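A-type flavoprotein (Giardia intestinalis, PDB 2Q9U) scavenges dioxygen as a flavodiiron oxidoreductase, probably passing electrons from a bound flavin mononucleotide to a diiron centre held in a beta-lactamase-like domain. Local coordinates at residues Gln9-Glu12 and Tyr18-Gly21; Tyr44-Asp47 and Pro51-Ile54; Thr200-Gly205 and Leu330-Gly335; Leu303-Ser308 and Leu336-Gly341. All coordinates share one frame; numbering follows the deposited sequence.

Contact 1 of 4, residues Gln9-Glu12 and Tyr18-Gly21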
loop_
_atom_site.group_PDB
_atom_site.type_symbol
_atom_site.label_atom_id
_atom_site.label_comp_id
_atom_site.label_asym_id
_atom_site.label_seq_id
_atom_site.Cartn_x
_atom_site.Cartn_y
_atom_site.Cartn_z
ATOM N N GLN A 9 -16.739 -29.673 0.543
ATOM C CA GLN A 9 -17.599 -30.146 1.618
ATOM C C GLN A 9 -19.014 -29.631 1.359
ATOM O O GLN A 9 -19.201 -28.418 1.144
ATOM C CB GLN A 9 -17.118 -29.627 2.989
ATOM C CG GLN A 9 -18.094 -30.038 4.133
ATOM C CD GLN A 9 -18.020 -29.178 5.382
ATOM O OE1 GLN A 9 -17.251 -28.233 5.462
ATOM N NE2 GLN A 9 -18.814 -29.536 6.384
ATOM N N ASP A 10 -20.008 -30.527 1.378
ATOM C CA ASP A 10 -21.412 -30.080 1.290
ATOM C C ASP A 10 -21.802 -29.428 2.591
ATOM O O ASP A 10 -21.438 -29.902 3.667
ATOM C CB ASP A 10 -22.356 -31.250 1.010
ATOM C CG ASP A 10 -22.007 -31.961 -0.274
ATOM O OD1 ASP A 10 -21.645 -31.274 -1.262
ATOM O OD2 ASP A 10 -22.065 -33.208 -0.286
ATOM N N GLN A 11 -22.522 -28.320 2.490
ATOM C CA GLN A 11 -22.736 -27.464 3.621
ATOM C C GLN A 11 -24.226 -27.165 3.741
ATOM O O GLN A 11 -24.710 -26.127 3.306
ATOM C CB GLN A 11 -21.849 -26.199 3.504
ATOM C CG GLN A 11 -20.346 -26.550 3.595
ATOM C CD GLN A 11 -19.415 -25.376 3.349
ATOM O OE1 GLN A 11 -19.612 -24.298 3.886
ATOM N NE2 GLN A 11 -18.378 -25.599 2.543
ATOM N N GLU A 12 -24.946 -28.114 4.346
ATOM C CA GLU A 12 -26.388 -27.980 4.568
ATOM C C GLU A 12 -26.632 -27.013 5.732
ATOM O O GLU A 12 -26.322 -27.318 6.880
ATOM C CB GLU A 12 -27.034 -29.360 4.813
ATOM C CG GLU A 12 -28.551 -29.399 4.531
ATOM C CD GLU A 12 -29.170 -30.779 4.772
ATOM O OE1 GLU A 12 -28.428 -31.698 5.162
ATOM O OE2 GLU A 12 -30.399 -30.936 4.556
ATOM N N TYR A 18 -28.521 -25.748 0.963
ATOM C CA TYR A 18 -27.074 -25.907 1.003
ATOM C C TYR A 18 -26.381 -24.646 0.532
ATOM O O TYR A 18 -26.803 -24.039 -0.461
ATOM C CB TYR A 18 -26.639 -27.072 0.115
ATOM C CG TYR A 18 -27.149 -28.431 0.557
ATOM C CD1 TYR A 18 -28.477 -28.797 0.366
ATOM C CD2 TYR A 18 -26.294 -29.346 1.151
ATOM C CE1 TYR A 18 -28.952 -30.068 0.779
ATOM C CE2 TYR A 18 -26.757 -30.625 1.570
ATOM C CZ TYR A 18 -28.082 -30.966 1.363
ATOM O OH TYR A 18 -28.567 -32.201 1.754
ATOM N N TRP A 19 -25.310 -24.279 1.228
ATOM C CA TRP A 19 -24.433 -23.198 0.763
ATOM C C TRP A 19 -23.556 -23.717 -0.346
ATOM O O TRP A 19 -22.803 -24.692 -0.172
ATOM C CB TRP A 19 -23.606 -22.650 1.921
ATOM C CG TRP A 19 -22.692 -21.537 1.588
ATOM C CD1 TRP A 19 -22.989 -20.198 1.590
ATOM C CD2 TRP A 19 -21.312 -21.646 1.219
ATOM N NE1 TRP A 19 -21.877 -19.472 1.250
ATOM C CE2 TRP A 19 -20.833 -20.333 1.015
ATOM C CE3 TRP A 19 -20.431 -22.730 1.059
ATOM C CZ2 TRP A 19 -19.503 -20.062 0.667
ATOM C CZ3 TRP A 19 -19.101 -22.471 0.693
ATOM C CH2 TRP A 19 -18.654 -21.142 0.506
ATOM N N VAL A 20 -23.655 -23.074 -1.509
ATOM C CA VAL A 20 -22.826 -23.449 -2.655
ATOM C C VAL A 20 -22.086 -22.190 -3.214
ATOM O O VAL A 20 -21.779 -22.115 -4.393
ATOM C CB VAL A 20 -23.649 -24.156 -3.749
ATOM C CG1 VAL A 20 -24.149 -25.558 -3.253
ATOM C CG2 VAL A 20 -24.794 -23.258 -4.273
ATOM N N GLY A 21 -21.802 -21.230 -2.328
ATOM C CA GLY A 21 -21.160 -19.986 -2.735
ATOM C C GLY A 21 -19.655 -20.131 -2.730
ATOM O O GLY A 21 -19.116 -21.237 -2.747
HETATM O O HOH W 1 -23.151 -27.469 -0.158
#
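Glu12 lies flat over one face of the Tyr18 ring, an aliphatic chain and carboxylate laid on an aromatic. Its CG stands 3.7 Å from the ring centroid in a CH-pi contact, and CB packs over the same face. With CG anti to the backbone N (chi1 -158°) and the rest of the chain extended, the carboxylate runs out toward the phenol end, its plane only 8° from that of the ring and Glu12 CD 3.4 Å from Tyr18 OH. Glu12 OE2 is bonded to Gly16 N in the intervening turn, which helps to fix this flat pose.

Beneath the side chains, Glu12 and Tyr18 form an antiparallel non-hydrogen-bonded pair at the open end of the beta hairpin of strands 12-14 and 17-24. One residue back from Glu12 and one on from Tyr18, Trp19 N donates to Gln11 O at 2.8 Å. A water accepts from Gln11 N (2.9 Å) and donates to Trp19 O (2.8 Å). Gln11 runs alongside Trp19, its amide 28° from the indole plane, with Gln11 OE1 3.3 Å from Trp19 CE3. Arg182 donates to that OE1 and makes a cation-pi contact with Trp19, while Asn42 takes the indole N-H.

Strand 12-14 is the outermost of the mixed sheet within this chain; strand 17-24, next to it, pairs on its other side with strand 39-46, and Arg68 of helix 62-72 packs on Gln11 and Trp19.

Contact 2 of 4, residues Tyr44-Asp47 and Pro51-Ile54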
loop_
_atom_site.group_PDB
_atom_site.type_symbol
_atom_site.label_atom_id
_atom_site.label_comp_id
_atom_site.label_asym_id
_atom_site.label_seq_id
_atom_site.Cartn_x
_atom_site.Cartn_y
_atom_site.Cartn_z
ATOM N N TYR A 44 -27.150 -20.491 -3.062
ATOM C CA TYR A 44 -27.778 -21.557 -2.267
ATOM C C TYR A 44 -28.422 -22.594 -3.174
ATOM O O TYR A 44 -28.965 -22.238 -4.197
ATOM C CB TYR A 44 -28.824 -20.981 -1.306
ATOM C CG TYR A 44 -28.182 -20.012 -0.339
ATOM C CD1 TYR A 44 -27.510 -20.481 0.795
ATOM C CD2 TYR A 44 -28.158 -18.643 -0.617
ATOM C CE1 TYR A 44 -26.872 -19.575 1.676
ATOM C CE2 TYR A 44 -27.515 -17.741 0.240
ATOM C CZ TYR A 44 -26.875 -18.221 1.379
ATOM O OH TYR A 44 -26.255 -17.318 2.242
ATOM N N PHE A 45 -28.333 -23.865 -2.773
ATOM C CA PHE A 45 -29.015 -24.926 -3.481
ATOM C C PHE A 45 -30.147 -25.484 -2.628
ATOM O O PHE A 45 -29.917 -25.870 -1.480
ATOM C CB PHE A 45 -28.038 -26.035 -3.874
ATOM C CG PHE A 45 -28.738 -27.275 -4.368
ATOM C CD1 PHE A 45 -29.250 -27.333 -5.670
ATOM C CD2 PHE A 45 -28.964 -28.349 -3.498
ATOM C CE1 PHE A 45 -29.962 -28.472 -6.109
ATOM C CE2 PHE A 45 -29.658 -29.482 -3.932
ATOM C CZ PHE A 45 -30.137 -29.555 -5.233
ATOM N N ILE A 46 -31.354 -25.525 -3.199
ATOM C CA ILE A 46 -32.535 -26.063 -2.527
ATOM C C ILE A 46 -32.850 -27.449 -3.095
ATOM O O ILE A 46 -33.166 -27.596 -4.288
ATOM C CB ILE A 46 -33.764 -25.147 -2.660
ATOM C CG1 ILE A 46 -33.414 -23.732 -2.184
ATOM C CG2 ILE A 46 -34.962 -25.735 -1.826
ATOM C CD1 ILE A 46 -34.427 -22.674 -2.609
ATOM N N ASP A 47 -32.770 -28.454 -2.230
ATOM C CA ASP A 47 -33.028 -29.837 -2.618
ATOM C C ASP A 47 -34.541 -30.039 -2.593
ATOM O O ASP A 47 -35.107 -30.335 -1.540
ATOM C CB ASP A 47 -32.344 -30.782 -1.614
ATOM C CG ASP A 47 -32.610 -32.253 -1.901
ATOM O OD1 ASP A 47 -33.220 -32.571 -2.949
ATOM O OD2 ASP A 47 -32.204 -33.091 -1.062
ATOM N N PRO A 51 -35.114 -28.989 -8.442
ATOM C CA PRO A 51 -33.889 -28.549 -7.769
ATOM C C PRO A 51 -33.549 -27.113 -8.179
ATOM O O PRO A 51 -33.572 -26.788 -9.380
ATOM C CB PRO A 51 -32.834 -29.552 -8.271
ATOM C CG PRO A 51 -33.639 -30.807 -8.618
ATOM C CD PRO A 51 -34.871 -30.180 -9.282
ATOM N N THR A 52 -33.264 -26.261 -7.183
ATOM C CA THR A 52 -33.229 -24.822 -7.415
ATOM C C THR A 52 -31.953 -24.205 -6.855
ATOM O O THR A 52 -31.546 -24.539 -5.744
ATOM C CB THR A 52 -34.466 -24.158 -6.806
ATOM O OG1 THR A 52 -35.633 -24.601 -7.526
ATOM C CG2 THR A 52 -34.395 -22.632 -6.863
ATOM N N VAL A 53 -31.345 -23.325 -7.648
ATOM C CA VAL A 53 -30.177 -22.531 -7.232
ATOM C C VAL A 53 -30.599 -21.080 -7.086
ATOM O O VAL A 53 -31.288 -20.531 -7.950
ATOM C CB VAL A 53 -29.008 -22.636 -8.230
ATOM C CG1 VAL A 53 -27.802 -21.748 -7.794
ATOM C CG2 VAL A 53 -28.566 -24.093 -8.366
ATOM N N ILE A 54 -30.179 -20.478 -5.977
ATOM C CA ILE A 54 -30.396 -19.051 -5.730
ATOM C C ILE A 54 -29.070 -18.327 -5.926
ATOM O O ILE A 54 -28.089 -18.602 -5.236
ATOM C CB ILE A 54 -30.891 -18.791 -4.289
ATOM C CG1 ILE A 54 -32.058 -19.739 -3.918
ATOM C CG2 ILE A 54 -31.220 -17.269 -4.083
ATOM C CD1 ILE A 54 -33.356 -19.453 -4.693
#
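A beta hairpin, strands 39-46 and 52-54, brings 44-47 and 51-54 together inside the mixed sheet of the beta-lactamase-like domain. The short strand axes pass 4.7 Å apart at 156°, close to antiparallel. Two hydrogen-bonded pairs, Tyr44 with Ile54 and Ile46 with Thr52, enclose the non-hydrogen-bonded pair Phe45-Val53. The bond from Ile46 N to Thr52 O is short and almost straight (2.7 Å, 177° at the hydrogen), whereas its return, Thr52 N to Ile46 O, stretches to 3.2 Å toward the turn.

The two faces serve different neighbours. On the face of Tyr44, Ile46, Thr52 and Ile54, the isoleucine ends meet through their CD1 atoms, and Tyr44 OH reaches across to Ser228 O in the second sheet of the domain, consistent with the layered core of the metallo-beta-lactamase fold. The Phe45 and Val53 face packs against helix 62-72, through Cys72 and Ile69 respectively.

Phe45 has CG anti to the backbone N (chi1 169°), which swings its ring alongside Pro51 as both point the same way. The ring meets its partners at the edge, near its own plane: Phe45 CD1 lies 4.3 Å from Val53 CG2, and Phe45 CE1 lies 3.8 Å from Pro51 CB.

Contact 3 of 4, residues Thr200-Gly205 and Leu330-Gly335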
loop_
_atom_site.group_PDB
_atom_site.type_symbol
_atom_site.label_atom_id
_atom_site.label_comp_id
_atom_site.label_asym_id
_atom_site.label_seq_id
_atom_site.Cartn_x
_atom_site.Cartn_y
_atom_site.Cartn_z
ATOM N N THR A 200 -23.793 -1.295 5.287
ATOM C CA THR A 200 -24.939 -0.369 5.240
ATOM C C THR A 200 -24.500 1.052 4.869
ATOM O O THR A 200 -25.054 1.682 3.949
ATOM C CB THR A 200 -25.673 -0.324 6.583
ATOM O OG1 THR A 200 -25.999 -1.656 6.977
ATOM C CG2 THR A 200 -26.966 0.479 6.432
ATOM N N ALA A 201 -23.496 1.548 5.596
ATOM C CA ALA A 201 -22.967 2.893 5.387
ATOM C C ALA A 201 -22.467 3.103 3.955
ATOM O O ALA A 201 -22.744 4.147 3.346
ATOM C CB ALA A 201 -21.794 3.165 6.426
ATOM N N ASN A 202 -21.757 2.106 3.405
ATOM C CA ASN A 202 -21.050 2.260 2.117
ATOM C C ASN A 202 -21.853 1.925 0.883
ATOM O O ASN A 202 -21.571 2.445 -0.183
ATOM C CB ASN A 202 -19.788 1.397 2.083
ATOM C CG ASN A 202 -18.646 2.028 2.848
ATOM O OD1 ASN A 202 -17.876 2.810 2.295
ATOM N ND2 ASN A 202 -18.535 1.691 4.129
ATOM N N ILE A 203 -22.819 1.026 1.023
ATOM C CA ILE A 203 -23.572 0.530 -0.139
ATOM C C ILE A 203 -24.995 1.082 -0.121
ATOM O O ILE A 203 -25.540 1.474 -1.164
ATOM C CB ILE A 203 -23.566 -1.016 -0.210
ATOM C CG1 ILE A 203 -22.118 -1.568 -0.097
ATOM C CG2 ILE A 203 -24.327 -1.526 -1.478
ATOM C CD1 ILE A 203 -21.166 -1.025 -1.147
ATOM N N LEU A 204 -25.570 1.161 1.073
ATOM C CA LEU A 204 -26.990 1.455 1.193
ATOM C C LEU A 204 -27.292 2.854 1.680
ATOM O O LEU A 204 -28.472 3.220 1.815
ATOM C CB LEU A 204 -27.662 0.405 2.109
ATOM C CG LEU A 204 -27.515 -1.094 1.754
ATOM C CD1 LEU A 204 -28.106 -1.980 2.874
ATOM C CD2 LEU A 204 -28.127 -1.463 0.407
ATOM N N GLY A 205 -26.246 3.629 1.964
ATOM C CA GLY A 205 -26.393 4.870 2.770
ATOM C C GLY A 205 -27.472 5.816 2.248
ATOM O O GLY A 205 -28.162 6.473 3.030
ATOM N N LEU A 330 -15.355 14.001 0.953
ATOM C CA LEU A 330 -16.608 14.741 0.850
ATOM C C LEU A 330 -17.512 14.287 -0.292
ATOM O O LEU A 330 -18.719 14.149 -0.088
ATOM C CB LEU A 330 -16.354 16.254 0.794
ATOM C CG LEU A 330 -15.938 16.899 2.125
ATOM C CD1 LEU A 330 -15.352 18.278 1.829
ATOM C CD2 LEU A 330 -17.133 17.063 3.084
ATOM N N ASN A 331 -16.948 14.061 -1.484
ATOM C CA ASN A 331 -17.692 13.453 -2.606
ATOM C C ASN A 331 -18.411 12.171 -2.155
ATOM O O ASN A 331 -19.619 11.975 -2.405
ATOM C CB ASN A 331 -16.738 13.157 -3.783
ATOM C CG ASN A 331 -17.353 12.200 -4.842
ATOM O OD1 ASN A 331 -17.579 11.019 -4.568
ATOM N ND2 ASN A 331 -17.570 12.701 -6.050
ATOM N N TYR A 332 -17.660 11.306 -1.475
ATOM C CA TYR A 332 -18.166 9.994 -1.107
ATOM C C TYR A 332 -19.310 10.148 -0.107
ATOM O O TYR A 332 -20.389 9.551 -0.283
ATOM C CB TYR A 332 -17.048 9.144 -0.487
ATOM C CG TYR A 332 -17.383 7.680 -0.441
ATOM C CD1 TYR A 332 -17.855 7.007 -1.582
ATOM C CD2 TYR A 332 -17.232 6.958 0.722
ATOM C CE1 TYR A 332 -18.147 5.619 -1.524
ATOM C CE2 TYR A 332 -17.491 5.589 0.775
ATOM C CZ TYR A 332 -17.946 4.924 -0.352
ATOM O OH TYR A 332 -18.222 3.548 -0.291
ATOM N N VAL A 333 -19.072 10.956 0.925
ATOM C CA VAL A 333 -20.053 11.190 1.982
ATOM C C VAL A 333 -21.328 11.880 1.451
ATOM O O VAL A 333 -22.460 11.529 1.862
ATOM C CB VAL A 333 -19.392 11.963 3.174
ATOM C CG1 VAL A 333 -20.434 12.596 4.056
ATOM C CG2 VAL A 333 -18.507 11.014 3.986
ATOM N N ARG A 334 -21.141 12.843 0.543
ATOM C CA ARG A 334 -22.249 13.530 -0.135
ATOM C C ARG A 334 -23.123 12.520 -0.888
ATOM O O ARG A 334 -24.337 12.515 -0.710
ATOM C CB ARG A 334 -21.727 14.609 -1.109
ATOM C CG ARG A 334 -22.816 15.321 -1.966
ATOM C CD ARG A 334 -22.206 16.367 -2.934
ATOM N NE ARG A 334 -21.640 15.736 -4.151
ATOM C CZ ARG A 334 -20.365 15.764 -4.538
ATOM N NH1 ARG A 334 -19.435 16.402 -3.818
ATOM N NH2 ARG A 334 -20.012 15.154 -5.665
ATOM N N GLY A 335 -22.495 11.666 -1.698
ATOM C CA GLY A 335 -23.203 10.666 -2.516
ATOM C C GLY A 335 -24.013 9.719 -1.644
ATOM O O GLY A 335 -25.122 9.294 -2.011
#
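Asn202 and Tyr332 meet from two helices whose backbones stay well apart, the CA atoms of this nearest pair being 8.9 Å from one another. One helix, 189-204, has a wider pi-type turn at 200-204; the other, 324-336, is still running through the segment.

Side chains alone make the contact. The Tyr332 hydroxyl donates to Asn202 OD1 at 2.7 Å, arriving in the carbonyl plane on a lone pair with a C=O...O angle of 121°. The acceptor sits at the edge of the phenol ring, in its plane, and Asn202 OD1 is also 3.2 Å from Tyr332 CE2. Tyr332 carries its CG anti to the backbone N (chi1 -164°), sending the ring toward the other helix, while the asparagine side chain crosses it at about a right angle. Amide and ring planes are turned 39° apart.

The other end of the amide is held too: Asn202 ND2 donates to Glu198 O, one turn back in its helix, and to Thr299 O of helix 298-306. Ile298 packs on Tyr332, as does Pro324 of the third subunit.

Three bonds therefore grip the amide of Asn202 and fix which end is oxygen and which nitrogen. Buried polar groups are paired with one another where the beta-lactamase-like part of the chain meets the flavodoxin-like part, and one directional bond joins the two helices.

Contact 4 of 4, residues Leu303-Ser308 and Leu336-Gly341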
loop_
_atom_site.group_PDB
_atom_site.type_symbol
_atom_site.label_atom_id
_atom_site.label_comp_id
_atom_site.label_asym_id
_atom_site.label_seq_id
_atom_site.Cartn_x
_atom_site.Cartn_y
_atom_site.Cartn_z
ATOM N N LEU A 303 -18.124 4.521 7.250
ATOM C CA LEU A 303 -18.437 3.806 8.493
ATOM C C LEU A 303 -18.680 4.736 9.702
ATOM O O LEU A 303 -19.675 4.586 10.443
ATOM C CB LEU A 303 -17.301 2.837 8.818
ATOM C CG LEU A 303 -17.319 2.099 10.170
ATOM C CD1 LEU A 303 -18.585 1.187 10.285
ATOM C CD2 LEU A 303 -16.046 1.299 10.378
ATOM N N HIS A 304 -17.766 5.674 9.918
ATOM C CA HIS A 304 -17.808 6.483 11.118
ATOM C C HIS A 304 -18.793 7.627 11.053
ATOM O O HIS A 304 -19.472 7.894 12.030
ATOM C CB HIS A 304 -16.390 6.910 11.572
ATOM C CG HIS A 304 -15.607 5.762 12.124
ATOM N ND1 HIS A 304 -15.939 5.155 13.315
ATOM C CD2 HIS A 304 -14.552 5.070 11.630
ATOM C CE1 HIS A 304 -15.096 4.164 13.558
ATOM N NE2 HIS A 304 -14.255 4.084 12.542
ATOM N N THR A 305 -18.893 8.269 9.898
ATOM C CA THR A 305 -19.873 9.345 9.696
ATOM C C THR A 305 -21.321 8.829 9.760
ATOM O O THR A 305 -22.212 9.560 10.216
ATOM C CB THR A 305 -19.638 10.126 8.379
ATOM O OG1 THR A 305 -19.665 9.235 7.245
ATOM C CG2 THR A 305 -18.281 10.867 8.408
ATOM N N TYR A 306 -21.549 7.632 9.242
ATOM C CA TYR A 306 -22.799 6.884 9.424
ATOM C C TYR A 306 -23.505 7.084 10.786
ATOM O O TYR A 306 -24.626 7.458 10.837
ATOM C CB TYR A 306 -22.580 5.403 9.111
ATOM C CG TYR A 306 -23.711 4.450 9.422
ATOM C CD1 TYR A 306 -24.769 4.323 8.599
ATOM C CD2 TYR A 306 -23.681 3.643 10.535
ATOM C CE1 TYR A 306 -25.786 3.431 8.874
ATOM C CE2 TYR A 306 -24.670 2.782 10.831
ATOM C CZ TYR A 306 -25.731 2.673 9.983
ATOM O OH TYR A 306 -26.718 1.807 10.243
ATOM N N ASP A 307 -22.762 6.876 11.862
ATOM C CA ASP A 307 -23.361 6.787 13.189
ATOM C C ASP A 307 -22.748 7.810 14.140
ATOM O O ASP A 307 -22.764 7.628 15.358
ATOM C CB ASP A 307 -23.196 5.377 13.758
ATOM C CG ASP A 307 -21.750 5.037 14.064
ATOM O OD1 ASP A 307 -20.861 5.833 13.697
ATOM O OD2 ASP A 307 -21.504 3.974 14.672
ATOM N N SER A 308 -22.209 8.886 13.576
ATOM C CA SER A 308 -21.806 10.050 14.367
ATOM C C SER A 308 -23.014 10.964 14.525
ATOM O O SER A 308 -23.838 11.093 13.601
ATOM C CB SER A 308 -20.673 10.829 13.660
ATOM O OG SER A 308 -19.488 10.064 13.578
ATOM N N LEU A 336 -23.462 9.373 -0.489
ATOM C CA LEU A 336 -24.124 8.442 0.426
ATOM C C LEU A 336 -25.094 9.096 1.409
ATOM O O LEU A 336 -25.776 8.390 2.125
ATOM C CB LEU A 336 -23.063 7.576 1.159
ATOM C CG LEU A 336 -22.343 6.536 0.279
ATOM C CD1 LEU A 336 -21.018 6.072 0.938
ATOM C CD2 LEU A 336 -23.229 5.340 -0.086
ATOM N N THR A 337 -25.146 10.430 1.438
ATOM C CA THR A 337 -26.087 11.233 2.278
ATOM C C THR A 337 -25.912 11.054 3.801
ATOM O O THR A 337 -26.766 11.484 4.589
ATOM C CB THR A 337 -27.625 10.996 1.906
ATOM O OG1 THR A 337 -28.074 9.727 2.434
ATOM C CG2 THR A 337 -27.851 11.027 0.398
ATOM N N LEU A 338 -24.778 10.471 4.203
ATOM C CA LEU A 338 -24.509 10.074 5.588
ATOM C C LEU A 338 -24.518 11.198 6.615
ATOM O O LEU A 338 -24.747 10.944 7.782
ATOM C CB LEU A 338 -23.156 9.368 5.660
ATOM C CG LEU A 338 -23.080 8.119 4.771
ATOM C CD1 LEU A 338 -21.621 7.615 4.715
ATOM C CD2 LEU A 338 -24.026 7.049 5.255
ATOM N N ILE A 339 -24.263 12.432 6.199
ATOM C CA ILE A 339 -24.274 13.525 7.183
ATOM C C ILE A 339 -25.368 14.561 6.938
ATOM O O ILE A 339 -25.371 15.641 7.547
ATOM C CB ILE A 339 -22.888 14.215 7.355
ATOM C CG1 ILE A 339 -22.495 15.010 6.092
ATOM C CG2 ILE A 339 -21.798 13.196 7.828
ATOM C CD1 ILE A 339 -21.220 15.862 6.246
ATOM N N LYS A 340 -26.316 14.232 6.071
ATOM C CA LYS A 340 -27.440 15.138 5.825
ATOM C C LYS A 340 -28.129 15.451 7.169
ATOM O O LYS A 340 -28.441 14.528 7.930
ATOM C CB LYS A 340 -28.402 14.491 4.827
ATOM C CG LYS A 340 -29.647 15.263 4.512
ATOM C CD LYS A 340 -30.521 14.433 3.559
ATOM C CE LYS A 340 -29.902 14.327 2.159
ATOM N NZ LYS A 340 -30.254 15.522 1.336
ATOM N N GLY A 341 -28.331 16.740 7.453
ATOM C CA GLY A 341 -28.967 17.202 8.692
ATOM C C GLY A 341 -28.095 17.233 9.944
ATOM O O GLY A 341 -28.549 17.708 10.982
HETATM O O HOH W 2 -26.319 8.742 8.422
#
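In the flavodoxin-like domain, Thr305 and Tyr306 at the C-terminal end of helix 298-306 pack on Leu338 and Ile339 in the turn after helix 324-336. Thr337, the first residue past that helix to leave helical angles, has a positive phi of 63° and starts a type I beta turn to Lys340, which carries Leu338 and Ile339 inward.

The tight part is centred on Thr305. Its CB meets Ile339 CG2 at 3.8 Å, and its OG1 lies 3.6 Å from Leu338 CD1, the two side chains crossing at about a right angle. OG1 sits between the backbone N and the carbonyl carbon (chi1 57°), which turns it back to bond Val301 O in its own helix; its contact with leucine is packing. More loosely, Leu338 CD2 lies at the edge of the Tyr306 ring, 4.4 Å from Tyr306 CD1, while the phenol end is bonded to Glu245.

Along the backbones the association thins, and no direct hydrogen bond joins the two segments. Lys342, just beyond the turn, donates through NZ to the carbonyls of Thr305, Tyr306 and Ser308, and one water links the two backbones, giving its hydrogens to Leu338 O at 2.8 Å and to Tyr306 O at 3.2 Å.

In the fold
From the N terminus, contact 1 closes first, a short hairpin at the outermost strand of the mixed sheet within the chain. Contact 2 follows in series, closing the hairpin of strands 39-46 and 52-54, and the two touch where Tyr18 O meets Phe45 N between neighbouring strands. Far along the chain, contact 3 opens in helix 189-204 and closes 125 residues later in helix 324-336, spanning from the beta-lactamase-like into the flavodoxin-like part. Contact 4 starts within that span and ends beyond it, so the two cross; it ties helix 298-306 to the loop before strand 344-350. Ala201 packs on Tyr306 and Asn202 O on Leu336.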